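Local coordinates for protein beta-1,4-galactanase (Thielavia heterothallica, PDB 1HJS) that hydrolyses the (1->4)-beta-D-galactosidic linkages of type I arabinogalactans as a family 53, clan GH-A glycoside hydrolase built on a TIM barrel, at residues Q46-N51 against V76-H81; A87-Q92 against G133-A138. All coordinates share one frame; numbering follows the deposited sequence.

Interaction 1 of 2, residues Q46-N51 against V76-H81. With SO4 (sulfate ion), chain F.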
ATOM      1  N   GLN A  46      -1.426   6.404  -1.259  1.00  9.86           N
ATOM      2  CA  GLN A  46      -0.445   7.437  -0.936  1.00  9.90           C
ATOM      3  C   GLN A  46       0.174   7.209   0.443  1.00 10.41           C
ATOM      4  O   GLN A  46      -0.542   7.003   1.429  1.00 10.10           O
ATOM      5  CB  GLN A  46      -1.120   8.816  -0.966  1.00  9.93           C
ATOM      6  CG  GLN A  46      -1.822   9.126  -2.279  1.00  9.92           C
ATOM      7  CD  GLN A  46      -2.530  10.470  -2.274  1.00 10.49           C
ATOM      8  OE1 GLN A  46      -3.213  10.819  -3.235  1.00 11.16           O
ATOM      9  NE2 GLN A  46      -2.370  11.228  -1.191  1.00  8.88           N
ATOM     10  N   ARG A  47       1.500   7.244   0.518  1.00 10.16           N
ATOM     11  CA  ARG A  47       2.172   7.053   1.796  1.00 10.40           C
ATOM     12  C   ARG A  47       2.228   8.373   2.547  1.00 10.81           C
ATOM     13  O   ARG A  47       2.520   9.421   1.968  1.00 10.88           O
ATOM     14  CB  ARG A  47       3.594   6.506   1.600  1.00 10.24           C
ATOM     15  CG  ARG A  47       4.453   7.278   0.607  1.00  9.47           C
ATOM     16  CD  ARG A  47       5.877   6.720   0.552  1.00 10.27           C
ATOM     17  NE  ARG A  47       6.631   7.257  -0.581  1.00  9.81           N
ATOM     18  CZ  ARG A  47       6.547   6.795  -1.826  1.00 10.38           C
ATOM     19  NH1 ARG A  47       5.750   5.772  -2.109  1.00  9.95           N
ATOM     20  NH2 ARG A  47       7.239   7.375  -2.800  1.00 10.69           N
ATOM     21  N   VAL A  48       1.939   8.317   3.843  1.00 11.01           N
ATOM     22  CA  VAL A  48       1.960   9.509   4.674  1.00 11.57           C
ATOM     23  C   VAL A  48       3.011   9.375   5.764  1.00 11.74           C
ATOM     24  O   VAL A  48       2.996   8.421   6.537  1.00 11.67           O
ATOM     25  CB  VAL A  48       0.589   9.745   5.349  1.00 11.48           C
ATOM     26  CG1 VAL A  48       0.652  10.988   6.235  1.00 12.36           C
ATOM     27  CG2 VAL A  48      -0.493   9.892   4.292  1.00 12.18           C
ATOM     28  N   TRP A  49       3.933  10.330   5.810  1.00 11.86           N
ATOM     29  CA  TRP A  49       4.970  10.339   6.829  1.00 12.10           C
ATOM     30  C   TRP A  49       4.635  11.474   7.793  1.00 13.03           C
ATOM     31  O   TRP A  49       4.012  12.465   7.408  1.00 13.09           O
ATOM     32  CB  TRP A  49       6.352  10.529   6.191  1.00 12.10           C
ATOM     33  CG  TRP A  49       6.778   9.340   5.355  1.00 11.56           C
ATOM     34  CD1 TRP A  49       6.131   8.134   5.246  1.00 12.24           C
ATOM     35  CD2 TRP A  49       7.951   9.238   4.537  1.00 11.54           C
ATOM     36  NE1 TRP A  49       6.833   7.291   4.411  1.00 11.19           N
ATOM     37  CE2 TRP A  49       7.952   7.943   3.963  1.00 12.20           C
ATOM     38  CE3 TRP A  49       9.002  10.113   4.233  1.00 11.64           C
ATOM     39  CZ2 TRP A  49       8.966   7.502   3.100  1.00 12.24           C
ATOM     40  CZ3 TRP A  49      10.014   9.673   3.372  1.00 12.40           C
ATOM     41  CH2 TRP A  49       9.985   8.380   2.819  1.00 11.84           C
ATOM     42  N   VAL A  50       5.046  11.324   9.048  1.00 13.46           N
ATOM     43  CA  VAL A  50       4.735  12.307  10.078  1.00 13.36           C
ATOM     44  C   VAL A  50       5.392  13.674   9.913  1.00 14.49           C
ATOM     45  O   VAL A  50       4.696  14.673   9.697  1.00 14.90           O
ATOM     46  CB  VAL A  50       5.063  11.733  11.472  1.00 12.88           C
ATOM     47  CG1 VAL A  50       4.711  12.742  12.553  1.00 12.37           C
ATOM     48  CG2 VAL A  50       4.294  10.432  11.673  1.00 12.77           C
ATOM     49  N   ASN A  51       6.715  13.732  10.022  1.00 14.97           N
ATOM     50  CA  ASN A  51       7.440  14.995   9.874  1.00 17.09           C
ATOM     51  C   ASN A  51       8.713  14.874   9.050  1.00 17.13           C
ATOM     52  O   ASN A  51       9.799  15.204   9.523  1.00 17.82           O
ATOM     53  CB  ASN A  51       7.803  15.569  11.245  1.00 18.99           C
ATOM     54  CG  ASN A  51       6.654  16.301  11.891  1.00 21.04           C
ATOM     55  OD1 ASN A  51       6.167  17.302  11.359  1.00 22.80           O
ATOM     56  ND2 ASN A  51       6.212  15.814  13.047  1.00 22.14           N
ATOM     57  N   VAL A  76      -9.157   7.655  -2.737  1.00 12.61           N
ATOM     58  CA  VAL A  76      -7.847   7.753  -2.107  1.00 12.65           C
ATOM     59  C   VAL A  76      -7.659   6.763  -0.958  1.00 12.43           C
ATOM     60  O   VAL A  76      -8.523   6.611  -0.097  1.00 12.38           O
ATOM     61  CB  VAL A  76      -7.595   9.187  -1.591  1.00 13.10           C
ATOM     62  CG1 VAL A  76      -6.233   9.275  -0.900  1.00 14.23           C
ATOM     63  CG2 VAL A  76      -7.660  10.166  -2.757  1.00 13.92           C
ATOM     64  N   TYR A  77      -6.509   6.098  -0.970  1.00 11.99           N
ATOM     65  CA  TYR A  77      -6.128   5.115   0.036  1.00 11.74           C
ATOM     66  C   TYR A  77      -4.923   5.721   0.756  1.00 11.75           C
ATOM     67  O   TYR A  77      -3.840   5.843   0.187  1.00 11.29           O
ATOM     68  CB  TYR A  77      -5.785   3.798  -0.688  1.00 11.68           C
ATOM     69  CG  TYR A  77      -5.007   2.711   0.051  1.00 11.18           C
ATOM     70  CD1 TYR A  77      -4.511   2.890   1.343  1.00 10.90           C
ATOM     71  CD2 TYR A  77      -4.707   1.514  -0.603  1.00 11.75           C
ATOM     72  CE1 TYR A  77      -3.717   1.896   1.962  1.00 12.03           C
ATOM     73  CE2 TYR A  77      -3.925   0.529  -0.005  1.00 11.38           C
ATOM     74  CZ  TYR A  77      -3.429   0.725   1.269  1.00 11.53           C
ATOM     75  OH  TYR A  77      -2.600  -0.230   1.807  1.00 12.29           O
ATOM     76  N   ILE A  78      -5.135   6.134   2.000  1.00 11.05           N
ATOM     77  CA  ILE A  78      -4.077   6.732   2.807  1.00 11.37           C
ATOM     78  C   ILE A  78      -3.317   5.651   3.571  1.00 10.99           C
ATOM     79  O   ILE A  78      -3.904   4.867   4.311  1.00 10.48           O
ATOM     80  CB  ILE A  78      -4.656   7.751   3.821  1.00 11.64           C
ATOM     81  CG1 ILE A  78      -5.175   8.985   3.078  1.00 11.27           C
ATOM     82  CG2 ILE A  78      -3.595   8.133   4.852  1.00 10.44           C
ATOM     83  CD1 ILE A  78      -4.091   9.808   2.391  1.00 11.41           C
ATOM     84  N   ASP A  79      -2.003   5.624   3.385  1.00 10.92           N
ATOM     85  CA  ASP A  79      -1.147   4.648   4.047  1.00 10.70           C
ATOM     86  C   ASP A  79      -0.261   5.338   5.077  1.00 10.26           C
ATOM     87  O   ASP A  79       0.775   5.899   4.738  1.00  9.29           O
ATOM     88  CB  ASP A  79      -0.293   3.929   2.992  1.00 11.63           C
ATOM     89  CG  ASP A  79       0.757   3.006   3.597  1.00 12.41           C
ATOM     90  OD1 ASP A  79       0.668   2.673   4.796  1.00 12.50           O
ATOM     91  OD2 ASP A  79       1.673   2.600   2.851  1.00 13.22           O
ATOM     92  N   PHE A  80      -0.692   5.316   6.338  1.00 10.22           N
ATOM     93  CA  PHE A  80       0.084   5.926   7.412  1.00  9.87           C
ATOM     94  C   PHE A  80       1.268   5.038   7.750  1.00 10.11           C
ATOM     95  O   PHE A  80       1.079   3.882   8.135  1.00 10.19           O
ATOM     96  CB  PHE A  80      -0.756   6.078   8.688  1.00 10.17           C
ATOM     97  CG  PHE A  80      -1.757   7.191   8.641  1.00 10.38           C
ATOM     98  CD1 PHE A  80      -1.345   8.511   8.485  1.00 11.04           C
ATOM     99  CD2 PHE A  80      -3.116   6.923   8.795  1.00 11.66           C
ATOM    100  CE1 PHE A  80      -2.274   9.554   8.485  1.00 11.15           C
ATOM    101  CE2 PHE A  80      -4.059   7.964   8.796  1.00 11.68           C
ATOM    102  CZ  PHE A  80      -3.634   9.277   8.642  1.00 11.28           C
ATOM    103  N   HIS A  81       2.481   5.563   7.605  1.00 10.20           N
ATOM    104  CA  HIS A  81       3.671   4.795   7.953  1.00 10.64           C
ATOM    105  C   HIS A  81       4.003   4.998   9.431  1.00 10.96           C
ATOM    106  O   HIS A  81       4.794   4.248  10.006  1.00 11.33           O
ATOM    107  CB  HIS A  81       4.879   5.220   7.104  1.00 10.20           C
ATOM    108  CG  HIS A  81       4.897   4.622   5.731  1.00 10.18           C
ATOM    109  ND1 HIS A  81       6.060   4.206   5.118  1.00 10.16           N
ATOM    110  CD2 HIS A  81       3.898   4.369   4.852  1.00 10.39           C
ATOM    111  CE1 HIS A  81       5.775   3.721   3.921  1.00 10.31           C
ATOM    112  NE2 HIS A  81       4.470   3.809   3.735  1.00  9.94           N
TER
HETATM  113  S   SO4 F 701       3.498  15.603  15.410  1.00 44.83           S
HETATM  114  O1  SO4 F 701       2.344  14.503  15.114  1.00 44.53           O
HETATM  115  O2  SO4 F 701       3.080  16.272  16.628  1.00 44.47           O
HETATM  116  O3  SO4 F 701       4.659  15.013  15.525  1.00 44.37           O
HETATM  117  O4  SO4 F 701       3.364  16.515  14.303  1.00 44.45           O
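Q46, R47 and V48 run parallel to I78, D79 and F80 as neighbouring second and third strands of the TIM barrel, the two ends of a beta-alpha-beta unit. Four backbone bonds zip them together: Q46 N gives to Y77 O, D79 N to Q46 O at 2.8 Å, V48 N to D79 O, and finally H81 N to V48 O, nearly straight at 174° and just past the last bridged pair. On the helix-facing side V48 touches both I78 and F80: its CG1, anti to the backbone N (chi1 179°), lies with CB by the F80 ring at CD1, and CG2 is turned to I78 CG2 at 3.6 Å. I78 CG2 in turn sits over the centre of one face of that ring. The other side carries R47, D79 and, beyond the strand, H81. W49 and H81 lie side by side with their planes at 56°; W49 NE1 comes over one face of the imidazole, 3.3 Å from H81 ND1, which is hydrogen-bonded to A87 N. R47 CB approaches H81 NE2 at 3.5 Å, and NE2 makes a weak bond to D79 OD2, whose stronger partner is R45. R47 itself leads off to a salt bridge with E297. N51 ND2 bonds O4 of a sulfate, probably from the crystallisation liquor. Outside the barrel wall, N62 OD1 bonds Q46 NE2, W9 NE1 bonds Q46 OE1, helix 59-71 covers Q46 and V48, and helix 102-122 packs on V48 and F80.

Interaction 2 of 2, residues A87-Q92 against G133-A138. With SO4 (sulfate ion), chain I.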
ATOM      1  N   ALA A  87       8.680   2.973   6.326  1.00 12.00           N
ATOM      2  CA  ALA A  87       8.381   1.976   7.342  1.00 11.98           C
ATOM      3  C   ALA A  87       8.217   0.627   6.648  1.00 12.31           C
ATOM      4  O   ALA A  87       7.480   0.508   5.670  1.00 12.18           O
ATOM      5  CB  ALA A  87       7.098   2.342   8.098  1.00 12.89           C
ATOM      6  N   ASP A  88       8.930  -0.378   7.144  1.00 12.56           N
ATOM      7  CA  ASP A  88       8.849  -1.730   6.601  1.00 13.40           C
ATOM      8  C   ASP A  88       9.193  -2.709   7.730  1.00 13.18           C
ATOM      9  O   ASP A  88       9.435  -2.285   8.860  1.00 13.73           O
ATOM     10  CB  ASP A  88       9.792  -1.892   5.393  1.00 13.44           C
ATOM     11  CG  ASP A  88      11.219  -1.487   5.697  1.00 14.55           C
ATOM     12  OD1 ASP A  88      11.789  -1.979   6.690  1.00 13.88           O
ATOM     13  OD2 ASP A  88      11.774  -0.676   4.925  1.00 16.43           O
ATOM     14  N   PRO A  89       9.209  -4.023   7.454  1.00 13.40           N
ATOM     15  CA  PRO A  89       9.526  -4.984   8.518  1.00 13.48           C
ATOM     16  C   PRO A  89      10.880  -4.804   9.205  1.00 13.38           C
ATOM     17  O   PRO A  89      11.096  -5.333  10.294  1.00 13.74           O
ATOM     18  CB  PRO A  89       9.420  -6.335   7.810  1.00 13.54           C
ATOM     19  CG  PRO A  89       8.379  -6.078   6.755  1.00 13.51           C
ATOM     20  CD  PRO A  89       8.811  -4.724   6.221  1.00 13.95           C
ATOM     21  N   ALA A  90      11.788  -4.072   8.572  1.00 13.08           N
ATOM     22  CA  ALA A  90      13.110  -3.856   9.152  1.00 13.12           C
ATOM     23  C   ALA A  90      13.300  -2.436   9.664  1.00 12.81           C
ATOM     24  O   ALA A  90      14.360  -2.106  10.202  1.00 12.42           O
ATOM     25  CB  ALA A  90      14.194  -4.181   8.122  1.00 13.00           C
ATOM     26  N   HIS A  91      12.282  -1.595   9.495  1.00 12.47           N
ATOM     27  CA  HIS A  91      12.359  -0.205   9.944  1.00 11.96           C
ATOM     28  C   HIS A  91      10.994   0.353  10.329  1.00 11.52           C
ATOM     29  O   HIS A  91      10.116   0.483   9.487  1.00 11.18           O
ATOM     30  CB  HIS A  91      12.923   0.707   8.844  1.00 12.78           C
ATOM     31  CG  HIS A  91      14.193   0.216   8.224  1.00 13.68           C
ATOM     32  ND1 HIS A  91      14.223  -0.809   7.303  1.00 14.48           N
ATOM     33  CD2 HIS A  91      15.478   0.606   8.396  1.00 14.67           C
ATOM     34  CE1 HIS A  91      15.472  -1.032   6.936  1.00 14.79           C
ATOM     35  NE2 HIS A  91      16.254  -0.187   7.584  1.00 15.11           N
ATOM     36  N   GLN A  92      10.822   0.680  11.603  1.00 11.40           N
ATOM     37  CA  GLN A  92       9.577   1.272  12.091  1.00 11.27           C
ATOM     38  C   GLN A  92      10.069   2.336  13.066  1.00 11.95           C
ATOM     39  O   GLN A  92       9.802   2.295  14.270  1.00 11.97           O
ATOM     40  CB  GLN A  92       8.709   0.231  12.811  1.00 11.55           C
ATOM     41  CG  GLN A  92       8.138  -0.880  11.915  1.00 10.84           C
ATOM     42  CD  GLN A  92       7.036  -0.404  10.973  1.00 11.13           C
ATOM     43  OE1 GLN A  92       6.263   0.498  11.303  1.00 11.41           O
ATOM     44  NE2 GLN A  92       6.942  -1.034   9.805  1.00 10.04           N
ATOM     45  N   GLY A 133      -0.543   1.827   9.570  1.00  9.75           N
ATOM     46  CA  GLY A 133       0.793   1.270   9.524  1.00  9.58           C
ATOM     47  C   GLY A 133       1.097   0.695   8.148  1.00  9.70           C
ATOM     48  O   GLY A 133       0.187   0.390   7.376  1.00  9.17           O
ATOM     49  N   ASN A 134       2.380   0.549   7.837  1.00  9.87           N
ATOM     50  CA  ASN A 134       2.801  -0.013   6.557  1.00 10.17           C
ATOM     51  C   ASN A 134       3.690  -1.215   6.850  1.00 10.35           C
ATOM     52  O   ASN A 134       4.727  -1.075   7.503  1.00  9.65           O
ATOM     53  CB  ASN A 134       3.589   1.021   5.746  1.00 10.11           C
ATOM     54  CG  ASN A 134       3.955   0.514   4.355  1.00 10.48           C
ATOM     55  OD1 ASN A 134       3.130   0.522   3.438  1.00 10.18           O
ATOM     56  ND2 ASN A 134       5.189   0.057   4.199  1.00 10.58           N
ATOM     57  N   GLU A 135       3.278  -2.386   6.370  1.00 10.22           N
ATOM     58  CA  GLU A 135       4.019  -3.635   6.575  1.00 11.32           C
ATOM     59  C   GLU A 135       4.474  -3.776   8.025  1.00 11.10           C
ATOM     60  O   GLU A 135       5.666  -3.913   8.299  1.00 11.31           O
ATOM     61  CB  GLU A 135       5.232  -3.701   5.640  1.00 11.78           C
ATOM     62  CG  GLU A 135       4.867  -3.606   4.160  1.00 12.87           C
ATOM     63  CD  GLU A 135       6.025  -3.957   3.242  1.00 13.25           C
ATOM     64  OE1 GLU A 135       7.185  -3.823   3.676  1.00 14.33           O
ATOM     65  OE2 GLU A 135       5.777  -4.354   2.084  1.00 14.23           O
ATOM     66  N   ILE A 136       3.516  -3.767   8.947  1.00 10.86           N
ATOM     67  CA  ILE A 136       3.836  -3.858  10.367  1.00 10.92           C
ATOM     68  C   ILE A 136       3.991  -5.290  10.874  1.00 12.01           C
ATOM     69  O   ILE A 136       3.617  -5.607  12.006  1.00 11.43           O
ATOM     70  CB  ILE A 136       2.775  -3.116  11.214  1.00 11.07           C
ATOM     71  CG1 ILE A 136       1.375  -3.667  10.925  1.00 11.03           C
ATOM     72  CG2 ILE A 136       2.827  -1.624  10.903  1.00 11.01           C
ATOM     73  CD1 ILE A 136       0.289  -3.061  11.817  1.00 10.60           C
ATOM     74  N   ARG A 137       4.568  -6.143  10.030  1.00 12.14           N
ATOM     75  CA  ARG A 137       4.790  -7.552  10.354  1.00 13.30           C
ATOM     76  C   ARG A 137       5.732  -7.741  11.547  1.00 12.65           C
ATOM     77  O   ARG A 137       5.686  -8.767  12.233  1.00 12.69           O
ATOM     78  CB  ARG A 137       5.367  -8.264   9.136  1.00 14.31           C
ATOM     79  CG  ARG A 137       5.507  -9.761   9.289  1.00 17.07           C
ATOM     80  CD  ARG A 137       6.632 -10.239   8.387  1.00 20.62           C
ATOM     81  NE  ARG A 137       7.925 -10.116   9.038  1.00 21.95           N
ATOM     82  CZ  ARG A 137       9.088 -10.032   8.400  1.00 22.46           C
ATOM     83  NH1 ARG A 137       9.136 -10.041   7.073  1.00 22.20           N
ATOM     84  NH2 ARG A 137      10.211  -9.971   9.097  1.00 22.75           N
ATOM     85  N   ALA A 138       6.605  -6.767  11.775  1.00 12.58           N
ATOM     86  CA  ALA A 138       7.524  -6.830  12.907  1.00 12.77           C
ATOM     87  C   ALA A 138       7.120  -5.736  13.897  1.00 12.73           C
ATOM     88  O   ALA A 138       7.917  -5.291  14.722  1.00 12.85           O
ATOM     89  CB  ALA A 138       8.963  -6.629  12.437  1.00 13.59           C
TER
HETATM   90  S   SO4 I 704      19.742  -2.089   8.518  1.00 33.85           S
HETATM   91  O1  SO4 I 704      18.575  -1.371   7.659  1.00 32.61           O
HETATM   92  O2  SO4 I 704      19.061  -3.105   9.291  1.00 33.40           O
HETATM   93  O3  SO4 I 704      20.657  -2.582   7.719  1.00 33.32           O
HETATM   94  O4  SO4 I 704      20.181  -1.041   9.396  1.00 33.22           O
HETATM   95  O   HOH W   1       4.030   1.567   9.855  1.00 11.86           O
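P89 lies against E135, the probable proton donor, with its CD 3.2 Å from E135 OE1; D88 CB approaches the same oxygen. P89 CB stands over the centre of one face of the R137 guanidinium, and P89 O rests on A138 CB at 3.3 Å. Two amides tie the backbones: N134 ND2 gives to A87 O at 2.8 Å, and Q92 NE2 gives to N134 O at 3.2 Å, nearly along the C=O axis. The Q92 chain folds back at chi2 (-71°), and its NE2 also bonds D88 O from above the carbonyl plane, on the opposite face from H91 N. Q92 OE1 is joined through one water to N134 N.

Behind this, D88 to H91 form a type I turn. D88 OD1 takes A90 N on its anti lone pair, an Asx turn, and H91 ND1 on its syn one at 2.8 Å, while H91 NE2 bonds to a sulfate ion that is probably from the crystallisation liquor. Farther out, D180 pairs with R137. In chemical terms, E135 has OE2 hydrogen-bonded to S212 OG and OE1 set against P89 CD and D88 CB, so the rotation of its carboxyl group is probably fixed by contacts on both oxygens.

In the fold
Interactions 1 and 2 come one after the other along the chain, their centres about 13 Å apart, and they meet at the C-terminal end of the barrel strands. H81, just after strand 75-80, joins them: its ND1 lies 3.1 Å from A87 N, a probable hydrogen bond, and its NE2 packs 3.4 Å from N134 CG. D79 OD2 comes within 2.6 Å of N134 OD1. The probable catalytic pair lies beside this junction. E135, the likely proton donor, belongs to interaction 2; the side chain of the likely nucleophile E245 lies about 4 Å from that of N134 and about 5 Å from that of D79. The paired strand ends and the loop packing meet around H81, D79 and N134.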